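Local coordinates for protein VP5 (Halorubrum pleomorphic virus 2, PDB 6QGI) that serves as an envelope protein of a virus infecting haloarchaea and probably mediates fusion of the viral and host membranes, at residues V16-R21 and S57-N62; D67-T72 and S104-V109; Y74-I79 and T269-A274; A292-V297 and F462-P467; D342-A347 and Y434-L439. All blocks are in the same frame, centred on the assembly; numbering follows the deposited sequence.

Contact 1 (V16-R21 and S57-N62); sequences VGWALR and STIVDN
S57 enters through its carbonyl: the amide nitrogen ND2 of N62 folds back onto S57 O at 3.0 Å, coming from above the carbonyl plane. T58 offers its backbone oxygen to two donors, N62 ND2 at 3.0 Å and the indole NE1 of W18. The latter bond, W18 NE1 to T58 O, is short (2.6 Å) but strongly bent, at 117°, and therefore weak. I59 does the packing. Its CG1 rests over the centre of the six-membered ring of W18, 4.0 Å from the centroid, a CH-pi contact. A19 CB meets the opposite face near the rim. W18 reaches between these groups because chi1 (61°) sets CG in the crowded position between backbone N and carbonyl carbon. N62 lies crosswise to V16, whose CG1 is 3.9 Å from N62 ND2, while N62 OD1 bonds Y344 OH. With V109 and M235 also touching W18, this is a buried tryptophan wedged into the core of a helical bundle, beside the last turns of helix 37-60.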
# COMPACT_ATOMS: atom_id res chain seq x y z
N VAL A 16 1.77 -1.91 -5.17
CA VAL A 16 2.00 -3.37 -5.20
C VAL A 16 2.95 -3.80 -6.34
O VAL A 16 3.15 -5.01 -6.54
CB VAL A 16 0.66 -4.17 -5.26
CG1 VAL A 16 -0.18 -3.94 -4.02
CG2 VAL A 16 -0.13 -3.84 -6.52
N GLY A 17 3.53 -2.82 -7.04
CA GLY A 17 4.43 -3.06 -8.15
C GLY A 17 5.67 -3.85 -7.78
O GLY A 17 6.23 -4.56 -8.62
N TRP A 18 6.07 -3.76 -6.49
CA TRP A 18 7.22 -4.44 -5.88
C TRP A 18 7.08 -5.96 -5.91
O TRP A 18 8.08 -6.67 -5.80
CB TRP A 18 7.40 -3.96 -4.43
CG TRP A 18 6.22 -4.25 -3.56
CD1 TRP A 18 5.12 -3.46 -3.37
CD2 TRP A 18 6.02 -5.41 -2.75
NE1 TRP A 18 4.23 -4.08 -2.54
CE2 TRP A 18 4.76 -5.27 -2.11
CE3 TRP A 18 6.78 -6.57 -2.50
CZ2 TRP A 18 4.25 -6.24 -1.24
CZ3 TRP A 18 6.27 -7.53 -1.64
CH2 TRP A 18 5.03 -7.35 -1.01
N ALA A 19 5.84 -6.45 -6.00
CA ALA A 19 5.54 -7.87 -6.07
C ALA A 19 5.52 -8.34 -7.53
O ALA A 19 5.43 -9.53 -7.78
CB ALA A 19 4.20 -8.15 -5.40
N LEU A 20 5.63 -7.40 -8.49
CA LEU A 20 5.60 -7.73 -9.91
C LEU A 20 6.93 -7.47 -10.63
O LEU A 20 7.31 -8.25 -11.49
CB LEU A 20 4.49 -6.94 -10.61
CG LEU A 20 3.07 -7.38 -10.29
CD1 LEU A 20 2.09 -6.41 -10.85
CD2 LEU A 20 2.78 -8.78 -10.83
N ARG A 21 7.62 -6.36 -10.28
CA ARG A 21 8.88 -5.97 -10.93
C ARG A 21 9.76 -5.17 -9.97
O ARG A 21 9.31 -4.86 -8.87
CB ARG A 21 8.56 -5.13 -12.18
CG ARG A 21 7.96 -3.77 -11.82
CD ARG A 21 7.22 -3.13 -12.96
NE ARG A 21 6.34 -2.07 -12.45
CZ ARG A 21 5.07 -2.25 -12.12
NH1 ARG A 21 4.50 -3.44 -12.25
NH2 ARG A 21 4.35 -1.24 -11.65
N SER A 57 1.78 1.31 2.70
CA SER A 57 1.24 1.50 1.35
C SER A 57 1.74 0.45 0.38
O SER A 57 1.03 0.08 -0.55
CB SER A 57 1.59 2.88 0.81
OG SER A 57 1.08 3.90 1.64
N THR A 58 2.98 -0.03 0.60
CA THR A 58 3.58 -1.00 -0.29
C THR A 58 3.59 -2.41 0.28
O THR A 58 3.01 -3.30 -0.34
CB THR A 58 5.00 -0.56 -0.70
OG1 THR A 58 5.81 -0.40 0.47
CG2 THR A 58 5.02 0.71 -1.55
N ILE A 59 4.21 -2.63 1.45
CA ILE A 59 4.37 -3.99 1.99
C ILE A 59 3.43 -4.38 3.15
O ILE A 59 2.77 -5.42 3.04
CB ILE A 59 5.86 -4.16 2.42
CG1 ILE A 59 6.80 -4.22 1.19
CG2 ILE A 59 6.02 -5.40 3.31
CD1 ILE A 59 8.21 -4.15 1.53
N VAL A 60 3.43 -3.63 4.26
CA VAL A 60 2.74 -3.98 5.50
C VAL A 60 1.22 -4.11 5.33
O VAL A 60 0.67 -5.08 5.86
CB VAL A 60 3.11 -3.00 6.66
CG1 VAL A 60 2.49 -3.44 7.99
CG2 VAL A 60 4.63 -2.89 6.81
N ASP A 61 0.55 -3.20 4.61
CA ASP A 61 -0.91 -3.28 4.46
C ASP A 61 -1.38 -4.25 3.38
O ASP A 61 -2.57 -4.53 3.31
CB ASP A 61 -1.50 -1.88 4.20
CG ASP A 61 -1.71 -1.04 5.45
OD1 ASP A 61 -1.26 -1.46 6.54
OD2 ASP A 61 -2.34 0.05 5.34
N ASN A 62 -0.46 -4.81 2.57
CA ASN A 62 -0.84 -5.71 1.48
C ASN A 62 -0.12 -7.06 1.59
O ASN A 62 0.74 -7.38 0.78
CB ASN A 62 -0.57 -5.05 0.12
CG ASN A 62 -0.91 -3.58 0.05
OD1 ASN A 62 -2.03 -3.16 0.35
ND2 ASN A 62 0.05 -2.75 -0.32

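Contact 2 (D67-T72 and S104-V109); sequences DGVKHT and SYLTTV
The carbonyl oxygen of G68 is gripped twice: by the backbone N of T72, the ordinary helical bond, and by the hydroxyl OG1 of the same threonine at 2.7 Å. A chi1 of -57° puts OG1 beside the backbone N, pointing back along its own helix, while CG2 stands anti to that nitrogen and faces the other helix. T72 thus shows carbon to its neighbour. Its CB lies 3.4 Å from the phenolic OH of Y105, and its CG2 approaches Y105 CZ, the two side chains crossing at about a right angle. Helices 66-86 and 91-133 follow one another in the chain; the axes of the segments 67-72 and 104-109 come within 10.8 Å, their directions 151° apart, an antiparallel helical hairpin within the bundle. Y105 spans much of that gap. With CG anti to the backbone N (chi1 163°), the ring lies beside V69, and the backbone oxygen of V69 meets its edge in plane, 3.3 Å from Y105 CE2. Further out, the phenol bonds A19 O, so its polar tip is satisfied by a third segment although no hydrogen bond links the two helices here. V69 CG1, anti to its own N, lies against Y105 OH and CE2 as well as 3.6 Å from L106 CD2, and more loosely against V109 CG2; L106 and V109 go on to touch L239 and M235 of helix 225-253.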
# COMPACT_ATOMS: atom_id res chain seq x y z
N ASP A 67 -0.81 -14.29 -2.85
CA ASP A 67 -1.50 -15.35 -3.60
C ASP A 67 -1.32 -15.06 -5.10
O ASP A 67 -1.16 -15.99 -5.90
CB ASP A 67 -2.99 -15.45 -3.21
CG ASP A 67 -3.36 -16.61 -2.29
OD1 ASP A 67 -2.76 -17.70 -2.44
OD2 ASP A 67 -4.27 -16.43 -1.45
N GLY A 68 -1.29 -13.77 -5.43
CA GLY A 68 -1.05 -13.27 -6.77
C GLY A 68 0.40 -13.43 -7.19
O GLY A 68 0.68 -13.56 -8.38
N VAL A 69 1.32 -13.42 -6.21
CA VAL A 69 2.76 -13.63 -6.45
C VAL A 69 2.93 -15.08 -6.87
O VAL A 69 3.60 -15.35 -7.87
CB VAL A 69 3.63 -13.24 -5.22
CG1 VAL A 69 5.10 -13.57 -5.45
CG2 VAL A 69 3.48 -11.77 -4.87
N LYS A 70 2.25 -16.01 -6.16
CA LYS A 70 2.22 -17.45 -6.42
C LYS A 70 1.70 -17.72 -7.84
O LYS A 70 2.29 -18.52 -8.56
CB LYS A 70 1.36 -18.16 -5.36
CG LYS A 70 1.42 -19.67 -5.43
CD LYS A 70 0.41 -20.34 -4.54
CE LYS A 70 -0.73 -20.94 -5.33
NZ LYS A 70 -1.64 -21.72 -4.47
N HIS A 71 0.63 -17.02 -8.25
CA HIS A 71 -0.01 -17.10 -9.56
C HIS A 71 0.93 -16.60 -10.66
O HIS A 71 1.05 -17.24 -11.70
CB HIS A 71 -1.33 -16.29 -9.56
CG HIS A 71 -2.09 -16.33 -10.86
ND1 HIS A 71 -2.86 -17.42 -11.21
CD2 HIS A 71 -2.21 -15.39 -11.82
CE1 HIS A 71 -3.40 -17.12 -12.38
NE2 HIS A 71 -3.03 -15.91 -12.79
N THR A 72 1.59 -15.45 -10.41
CA THR A 72 2.52 -14.81 -11.34
C THR A 72 3.74 -15.72 -11.54
O THR A 72 4.13 -15.96 -12.69
CB THR A 72 2.88 -13.41 -10.86
OG1 THR A 72 1.67 -12.67 -10.73
CG2 THR A 72 3.81 -12.66 -11.81
N SER A 104 14.12 -16.34 -10.21
CA SER A 104 14.43 -15.02 -10.78
C SER A 104 13.37 -13.99 -10.39
O SER A 104 13.71 -12.88 -9.98
CB SER A 104 14.54 -15.11 -12.30
OG SER A 104 15.08 -13.92 -12.84
N TYR A 105 12.09 -14.37 -10.51
CA TYR A 105 10.95 -13.52 -10.19
C TYR A 105 10.83 -13.32 -8.66
O TYR A 105 10.63 -12.18 -8.22
CB TYR A 105 9.65 -14.08 -10.79
CG TYR A 105 8.38 -13.52 -10.19
CD1 TYR A 105 8.11 -12.15 -10.25
CD2 TYR A 105 7.46 -14.34 -9.55
CE1 TYR A 105 6.95 -11.63 -9.67
CE2 TYR A 105 6.30 -13.83 -8.99
CZ TYR A 105 6.05 -12.47 -9.04
OH TYR A 105 4.90 -11.97 -8.49
N LEU A 106 10.97 -14.40 -7.87
CA LEU A 106 10.86 -14.31 -6.41
C LEU A 106 12.06 -13.59 -5.79
O LEU A 106 11.89 -13.01 -4.72
CB LEU A 106 10.60 -15.67 -5.74
CG LEU A 106 9.21 -16.26 -6.10
CD1 LEU A 106 9.08 -17.65 -5.67
CD2 LEU A 106 8.09 -15.49 -5.48
N THR A 107 13.22 -13.53 -6.49
CA THR A 107 14.39 -12.76 -6.02
C THR A 107 14.04 -11.27 -6.12
O THR A 107 14.32 -10.54 -5.18
CB THR A 107 15.66 -13.14 -6.81
OG1 THR A 107 16.05 -14.44 -6.37
CG2 THR A 107 16.83 -12.19 -6.57
N THR A 108 13.37 -10.86 -7.21
CA THR A 108 12.94 -9.48 -7.46
C THR A 108 11.89 -9.07 -6.42
O THR A 108 11.88 -7.92 -6.01
CB THR A 108 12.44 -9.32 -8.90
OG1 THR A 108 13.44 -9.78 -9.80
CG2 THR A 108 12.10 -7.88 -9.25
N VAL A 109 11.05 -10.02 -5.96
CA VAL A 109 10.02 -9.75 -4.94
C VAL A 109 10.72 -9.63 -3.58
O VAL A 109 10.50 -8.64 -2.89
CB VAL A 109 8.86 -10.79 -4.94
CG1 VAL A 109 7.88 -10.55 -3.81
CG2 VAL A 109 8.14 -10.79 -6.28

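Contact 3 (Y74-I79 and T269-A274); sequences YTDAKI and TPRERA
Two torsional choices bring opposite charges together: D76 holds CG anti to its carbonyl carbon (chi1 -71°), whereas R271 sends CG anti to its backbone N and then bends at chi2 (-146°). The side chains cross at about a right angle, and D76 OD2 meets R271 NH1 at 2.8 Å. This is a salt bridge, but as a hydrogen bond it is weak, because the N-H points well off the oxygen. The carboxylate and guanidinium planes are turned 37° apart. A third torsion matters as much. In T269, chi1 sets OG1 in the crowded position between N and carbonyl carbon, from where it accepts the backbone N-H of E272 at 2.9 Å and serves as N-cap of helix 270-279. The same rotation turns its methyl, CG2, to the other helix, 3.6 Å from I79 CD1 and 4.1 Å from T75 CG2, with D76 OD1 also near. The positive charge of R271 would probably stabilise the carboxylate of D76, which E101, another acid, also touches. The guanidinium of R271 has a second partner, its NE bonding L20 O. Around the contact, Y105 of helix 91-133 touches R271 as E101 of that helix touches D76, helix 225-253 packs against Y74, A77 and K78, and N486 of helix 476-496 meets P270 and R273.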
# COMPACT_ATOMS: atom_id res chain seq x y z
N TYR A 74 3.98 -18.99 -11.18
CA TYR A 74 3.53 -20.13 -11.96
C TYR A 74 3.40 -19.81 -13.46
O TYR A 74 3.82 -20.63 -14.27
CB TYR A 74 2.20 -20.66 -11.43
CG TYR A 74 2.31 -21.81 -10.45
CD1 TYR A 74 2.89 -23.02 -10.83
CD2 TYR A 74 1.74 -21.72 -9.18
CE1 TYR A 74 2.95 -24.09 -9.94
CE2 TYR A 74 1.80 -22.79 -8.29
CZ TYR A 74 2.41 -23.97 -8.67
OH TYR A 74 2.47 -25.03 -7.80
N THR A 75 2.84 -18.64 -13.82
CA THR A 75 2.68 -18.21 -15.22
C THR A 75 4.05 -18.22 -15.94
O THR A 75 4.16 -18.86 -16.99
CB THR A 75 1.98 -16.83 -15.30
OG1 THR A 75 0.68 -16.93 -14.72
CG2 THR A 75 1.85 -16.31 -16.72
N ASP A 76 5.08 -17.58 -15.35
CA ASP A 76 6.44 -17.50 -15.91
C ASP A 76 7.15 -18.84 -15.92
O ASP A 76 7.89 -19.12 -16.86
CB ASP A 76 7.29 -16.50 -15.11
CG ASP A 76 6.93 -15.03 -15.28
OD1 ASP A 76 6.16 -14.71 -16.21
OD2 ASP A 76 7.44 -14.20 -14.50
N ALA A 77 6.95 -19.65 -14.87
CA ALA A 77 7.54 -20.98 -14.72
C ALA A 77 6.98 -21.95 -15.74
O ALA A 77 7.75 -22.66 -16.39
CB ALA A 77 7.30 -21.49 -13.31
N LYS A 78 5.63 -21.97 -15.91
CA LYS A 78 4.94 -22.84 -16.86
C LYS A 78 5.30 -22.47 -18.31
O LYS A 78 5.59 -23.38 -19.08
CB LYS A 78 3.43 -22.83 -16.66
CG LYS A 78 3.00 -23.64 -15.43
CD LYS A 78 1.50 -23.63 -15.20
CE LYS A 78 1.18 -24.24 -13.87
NZ LYS A 78 -0.27 -24.24 -13.62
N ILE A 79 5.34 -21.15 -18.65
CA ILE A 79 5.69 -20.67 -20.00
C ILE A 79 7.09 -21.16 -20.38
O ILE A 79 7.24 -21.78 -21.44
CB ILE A 79 5.53 -19.13 -20.14
CG1 ILE A 79 4.04 -18.76 -20.21
CG2 ILE A 79 6.27 -18.58 -21.39
CD1 ILE A 79 3.72 -17.35 -19.88
N THR A 269 2.38 -11.82 -20.85
CA THR A 269 1.93 -12.14 -19.48
C THR A 269 1.27 -10.93 -18.79
O THR A 269 1.65 -9.79 -19.07
CB THR A 269 3.11 -12.67 -18.62
OG1 THR A 269 3.98 -11.61 -18.23
CG2 THR A 269 3.88 -13.79 -19.29
N PRO A 270 0.31 -11.16 -17.84
CA PRO A 270 -0.29 -10.02 -17.11
C PRO A 270 0.78 -9.15 -16.44
O PRO A 270 0.67 -7.92 -16.46
CB PRO A 270 -1.19 -10.71 -16.08
CG PRO A 270 -1.50 -12.03 -16.67
CD PRO A 270 -0.24 -12.44 -17.37
N ARG A 271 1.85 -9.80 -15.93
CA ARG A 271 3.02 -9.18 -15.30
C ARG A 271 3.74 -8.27 -16.32
O ARG A 271 3.99 -7.11 -16.01
CB ARG A 271 3.97 -10.26 -14.76
CG ARG A 271 5.20 -9.73 -14.04
CD ARG A 271 6.40 -10.63 -14.26
NE ARG A 271 7.54 -10.19 -13.46
CZ ARG A 271 8.72 -10.80 -13.38
NH1 ARG A 271 8.93 -11.92 -14.08
NH2 ARG A 271 9.69 -10.32 -12.61
N GLU A 272 4.04 -8.80 -17.54
CA GLU A 272 4.70 -8.05 -18.63
C GLU A 272 3.88 -6.82 -19.04
O GLU A 272 4.44 -5.74 -19.15
CB GLU A 272 4.95 -8.96 -19.84
CG GLU A 272 5.83 -8.34 -20.92
CD GLU A 272 6.01 -9.16 -22.19
OE1 GLU A 272 5.56 -10.33 -22.23
OE2 GLU A 272 6.61 -8.63 -23.15
N ARG A 273 2.55 -6.99 -19.24
CA ARG A 273 1.62 -5.91 -19.61
C ARG A 273 1.66 -4.78 -18.56
O ARG A 273 1.74 -3.61 -18.94
CB ARG A 273 0.19 -6.46 -19.77
CG ARG A 273 -0.74 -5.53 -20.54
CD ARG A 273 -2.16 -6.05 -20.60
NE ARG A 273 -2.32 -7.13 -21.57
CZ ARG A 273 -2.77 -6.97 -22.81
NH1 ARG A 273 -3.13 -5.77 -23.25
NH2 ARG A 273 -2.88 -8.02 -23.62
N ALA A 274 1.64 -5.13 -17.25
CA ALA A 274 1.70 -4.16 -16.15
C ALA A 274 3.07 -3.45 -16.08
O ALA A 274 3.12 -2.28 -15.71
CB ALA A 274 1.40 -4.84 -14.83

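Contact 4 (A292-V297 and F462-P467); sequences ALNVPV and FDSSEP
A Schellman motif ends helix 285-292, with N294 as its C-prime residue at positive phi, and the chain leaving it forms a single antiparallel bridge with the loop ahead of helix 476-496. N294 extends its amide across to this loop with CG anti to its backbone N (chi1 -163°). OD1 accepts S465 N on a lone pair at 2.8 Å, while ND2 donates to S465 O at 2.9 Å, nearly straight and in the plane of the amide. One side chain therefore satisfies both backbone polar groups of S465. Further on, V297 N reaches D463 O at 2.9 Å and D463 N returns to V297 O at 2.8 Å, the bonds of the bridge. Between these two sets, P296 CA lies 3.4 Å from D463 O, a CA-H...O contact, and P296 CB packs on F462 CB. The loop thus offers backbone N-H and C=O groups, taken half by the N294 amide and half by the backbone of V297, so the join depends on backbone position.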
# COMPACT_ATOMS: atom_id res chain seq x y z
N ALA A 292 -2.82 -7.64 -12.73
CA ALA A 292 -1.67 -8.51 -13.04
C ALA A 292 -1.40 -9.53 -11.92
O ALA A 292 -0.92 -10.63 -12.21
CB ALA A 292 -0.44 -7.66 -13.28
N LEU A 293 -1.73 -9.16 -10.66
CA LEU A 293 -1.58 -10.03 -9.49
C LEU A 293 -2.83 -10.89 -9.29
O LEU A 293 -2.95 -11.58 -8.28
CB LEU A 293 -1.25 -9.22 -8.23
CG LEU A 293 0.19 -8.72 -8.13
CD1 LEU A 293 0.28 -7.48 -7.28
CD2 LEU A 293 1.13 -9.82 -7.61
N ASN A 294 -3.75 -10.87 -10.28
CA ASN A 294 -4.99 -11.64 -10.35
C ASN A 294 -5.84 -11.53 -9.06
O ASN A 294 -6.32 -12.53 -8.51
CB ASN A 294 -4.67 -13.11 -10.68
CG ASN A 294 -5.85 -13.89 -11.17
OD1 ASN A 294 -6.61 -13.43 -12.03
ND2 ASN A 294 -6.03 -15.08 -10.61
N VAL A 295 -6.04 -10.29 -8.60
CA VAL A 295 -6.85 -10.01 -7.42
C VAL A 295 -8.30 -9.85 -7.92
O VAL A 295 -8.50 -9.04 -8.83
CB VAL A 295 -6.31 -8.77 -6.65
CG1 VAL A 295 -7.24 -8.35 -5.53
CG2 VAL A 295 -4.90 -9.04 -6.11
N PRO A 296 -9.30 -10.62 -7.42
CA PRO A 296 -10.69 -10.46 -7.91
C PRO A 296 -11.13 -9.00 -7.95
O PRO A 296 -10.89 -8.25 -7.00
CB PRO A 296 -11.52 -11.27 -6.92
CG PRO A 296 -10.58 -12.30 -6.41
CD PRO A 296 -9.22 -11.68 -6.38
N VAL A 297 -11.66 -8.56 -9.11
CA VAL A 297 -12.04 -7.16 -9.34
C VAL A 297 -13.44 -7.07 -9.96
O VAL A 297 -13.86 -7.95 -10.71
CB VAL A 297 -11.00 -6.46 -10.28
CG1 VAL A 297 -11.47 -5.09 -10.73
CG2 VAL A 297 -9.63 -6.33 -9.62
N PHE A 462 -17.30 -10.07 -8.68
CA PHE A 462 -15.84 -10.04 -8.76
C PHE A 462 -15.32 -11.10 -9.74
O PHE A 462 -15.74 -12.25 -9.70
CB PHE A 462 -15.20 -10.19 -7.36
CG PHE A 462 -15.47 -8.98 -6.50
CD1 PHE A 462 -14.67 -7.85 -6.59
CD2 PHE A 462 -16.56 -8.95 -5.64
CE1 PHE A 462 -14.95 -6.71 -5.84
CE2 PHE A 462 -16.85 -7.80 -4.89
CZ PHE A 462 -16.04 -6.69 -5.00
N ASP A 463 -14.42 -10.67 -10.63
CA ASP A 463 -13.81 -11.50 -11.66
C ASP A 463 -12.30 -11.60 -11.49
O ASP A 463 -11.62 -10.63 -11.16
CB ASP A 463 -14.12 -10.96 -13.07
CG ASP A 463 -15.54 -11.16 -13.56
OD1 ASP A 463 -16.14 -12.22 -13.25
OD2 ASP A 463 -16.04 -10.28 -14.29
N SER A 464 -11.78 -12.80 -11.74
CA SER A 464 -10.37 -13.15 -11.72
C SER A 464 -10.16 -14.36 -12.62
O SER A 464 -11.11 -15.11 -12.86
CB SER A 464 -9.87 -13.41 -10.30
OG SER A 464 -10.24 -14.68 -9.79
N SER A 465 -8.94 -14.53 -13.13
CA SER A 465 -8.58 -15.69 -13.93
C SER A 465 -8.38 -16.88 -13.00
O SER A 465 -8.13 -16.69 -11.81
CB SER A 465 -7.31 -15.42 -14.74
OG SER A 465 -7.52 -14.37 -15.68
N GLU A 466 -8.53 -18.10 -13.53
CA GLU A 466 -8.36 -19.33 -12.75
C GLU A 466 -6.95 -19.35 -12.14
O GLU A 466 -5.98 -19.12 -12.86
CB GLU A 466 -8.60 -20.56 -13.62
CG GLU A 466 -8.64 -21.86 -12.84
CD GLU A 466 -9.01 -23.08 -13.67
OE1 GLU A 466 -10.08 -23.07 -14.31
OE2 GLU A 466 -8.22 -24.05 -13.66
N PRO A 467 -6.80 -19.52 -10.82
CA PRO A 467 -5.45 -19.50 -10.23
C PRO A 467 -4.69 -20.75 -10.62
O PRO A 467 -5.32 -21.77 -10.89
CB PRO A 467 -5.72 -19.42 -8.73
CG PRO A 467 -7.19 -19.10 -8.60
CD PRO A 467 -7.80 -19.75 -9.77

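Contact 5 (D342-A347 and Y434-L439); sequences DVYFTA and YETIQL
Q438 stacks its amide against the carboxylate of D342, the planes 24° apart, while NE2 and D342 OD1 are too badly angled to bond; D342 OD2 is bonded to N64 ND2. Extended beyond CG, Q438 also lies alongside Y344, pointing the same way, with the ring nearly perpendicular to its amide. The Y344 hydroxyl has its partner in N62. On the same face, the hydroxyls OG1 of T346 and T436 share a hydrogen bond of 3.0 Å across a non-hydrogen-bonded pair. L439 CD1 works the other face, 3.5 Å from V343 CG1 and 4.0 Å from F345 CB. Both backbone bonds form at F345/I437 and at A347/E435, I437 N meeting F345 O at 2.9 Å and 166°. At the V343 end, a water accepts from V343 N and donates to L439 O, its oxygen 2.9 Å from L439 O. The T346 and T436 face packs on I287 of helix 285-292, and strand 343-355 also pairs with strand 312-320: this is the two-faced packing of neighbouring strands in an antiparallel beta-sheet.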
# COMPACT_ATOMS: atom_id res chain seq x y z
N ASP A 342 -8.36 -8.15 2.08
CA ASP A 342 -8.21 -6.70 1.99
C ASP A 342 -9.10 -6.13 0.89
O ASP A 342 -9.30 -6.76 -0.15
CB ASP A 342 -6.74 -6.31 1.76
CG ASP A 342 -5.82 -6.60 2.93
OD1 ASP A 342 -6.15 -6.19 4.07
OD2 ASP A 342 -4.76 -7.23 2.71
N VAL A 343 -9.66 -4.93 1.15
CA VAL A 343 -10.54 -4.20 0.23
C VAL A 343 -9.78 -3.09 -0.47
O VAL A 343 -9.20 -2.24 0.21
CB VAL A 343 -11.80 -3.61 0.93
CG1 VAL A 343 -12.73 -2.94 -0.08
CG2 VAL A 343 -12.54 -4.67 1.70
N TYR A 344 -9.81 -3.07 -1.81
CA TYR A 344 -9.19 -2.02 -2.61
C TYR A 344 -10.28 -1.22 -3.32
O TYR A 344 -11.39 -1.73 -3.54
CB TYR A 344 -8.14 -2.58 -3.58
CG TYR A 344 -6.97 -3.24 -2.88
CD1 TYR A 344 -5.94 -2.47 -2.35
CD2 TYR A 344 -6.92 -4.62 -2.70
CE1 TYR A 344 -4.88 -3.06 -1.66
CE2 TYR A 344 -5.86 -5.22 -2.03
CZ TYR A 344 -4.85 -4.44 -1.51
OH TYR A 344 -3.79 -5.02 -0.85
N PHE A 345 -10.01 0.06 -3.61
CA PHE A 345 -10.97 0.95 -4.25
C PHE A 345 -10.25 1.90 -5.21
O PHE A 345 -9.48 2.75 -4.78
CB PHE A 345 -11.77 1.73 -3.19
CG PHE A 345 -13.07 2.35 -3.67
CD1 PHE A 345 -14.18 1.56 -3.93
CD2 PHE A 345 -13.20 3.73 -3.80
CE1 PHE A 345 -15.39 2.13 -4.34
CE2 PHE A 345 -14.40 4.30 -4.22
CZ PHE A 345 -15.50 3.49 -4.47
N THR A 346 -10.49 1.70 -6.53
CA THR A 346 -9.91 2.51 -7.60
C THR A 346 -10.91 3.61 -7.91
O THR A 346 -12.03 3.32 -8.35
CB THR A 346 -9.57 1.65 -8.81
OG1 THR A 346 -8.78 0.53 -8.37
CG2 THR A 346 -8.83 2.43 -9.89
N ALA A 347 -10.53 4.86 -7.64
CA ALA A 347 -11.40 6.01 -7.83
C ALA A 347 -10.65 7.25 -8.27
O ALA A 347 -9.45 7.37 -8.03
CB ALA A 347 -12.12 6.32 -6.52
N TYR A 434 -6.99 9.49 -10.74
CA TYR A 434 -7.35 8.10 -10.51
C TYR A 434 -6.28 7.43 -9.66
O TYR A 434 -5.09 7.57 -9.97
CB TYR A 434 -7.54 7.35 -11.83
CG TYR A 434 -8.87 7.62 -12.50
CD1 TYR A 434 -9.99 6.85 -12.22
CD2 TYR A 434 -9.00 8.64 -13.44
CE1 TYR A 434 -11.21 7.09 -12.86
CE2 TYR A 434 -10.21 8.90 -14.07
CZ TYR A 434 -11.32 8.12 -13.78
OH TYR A 434 -12.52 8.36 -14.40
N GLU A 435 -6.69 6.78 -8.56
CA GLU A 435 -5.79 6.11 -7.62
C GLU A 435 -6.48 4.92 -6.98
O GLU A 435 -7.71 4.89 -6.91
CB GLU A 435 -5.33 7.08 -6.51
CG GLU A 435 -4.58 8.32 -6.98
CD GLU A 435 -4.31 9.38 -5.93
OE1 GLU A 435 -4.02 10.53 -6.32
OE2 GLU A 435 -4.40 9.06 -4.72
N THR A 436 -5.69 3.95 -6.48
CA THR A 436 -6.19 2.78 -5.76
C THR A 436 -5.84 2.95 -4.29
O THR A 436 -4.68 3.18 -3.94
CB THR A 436 -5.63 1.48 -6.34
OG1 THR A 436 -5.99 1.39 -7.72
CG2 THR A 436 -6.14 0.24 -5.61
N ILE A 437 -6.87 2.87 -3.44
CA ILE A 437 -6.75 3.01 -1.99
C ILE A 437 -7.21 1.72 -1.31
O ILE A 437 -8.03 0.99 -1.87
CB ILE A 437 -7.54 4.25 -1.47
CG1 ILE A 437 -9.05 4.16 -1.78
CG2 ILE A 437 -6.93 5.55 -2.02
CD1 ILE A 437 -9.96 5.02 -0.95
N GLN A 438 -6.67 1.42 -0.12
CA GLN A 438 -7.11 0.25 0.64
C GLN A 438 -8.06 0.75 1.72
O GLN A 438 -7.65 1.55 2.55
CB GLN A 438 -5.93 -0.54 1.23
CG GLN A 438 -6.39 -1.80 1.96
CD GLN A 438 -5.26 -2.59 2.58
OE1 GLN A 438 -4.30 -2.95 1.92
NE2 GLN A 438 -5.38 -2.90 3.86
N LEU A 439 -9.32 0.30 1.70
CA LEU A 439 -10.33 0.71 2.67
C LEU A 439 -10.10 0.02 4.00
O LEU A 439 -10.10 -1.21 4.06
CB LEU A 439 -11.75 0.43 2.14
CG LEU A 439 -12.08 1.03 0.77
CD1 LEU A 439 -13.39 0.50 0.24
CD2 LEU A 439 -12.13 2.55 0.83
O HOH W 1 -8.52 -3.58 3.71

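How the contacts relate
Contacts 1, 2 and 5 are buried, whereas contacts 3 and 4 are only partly so, yet burial alone does not set their chemistry. Contact 1 mixes a ring-face contact with bent bonds, contact 2 is mainly apolar, and contact 5 is backbone pairing, as is half of contact 4; contact 3 combines a salt bridge with a helix cap. Contacts 2 and 3 share helix 66-86, and R271 packs on both T72 and Y105. Segment 16-21 ties the helical part together, touching contacts 2 and 3 through its backbone oxygens. Contact 5 belongs to the strand-rich part and is nested inside the loop closed by contact 4. It meets contact 1 through N62, but stays about 12 Å, nearest atoms, from contact 3.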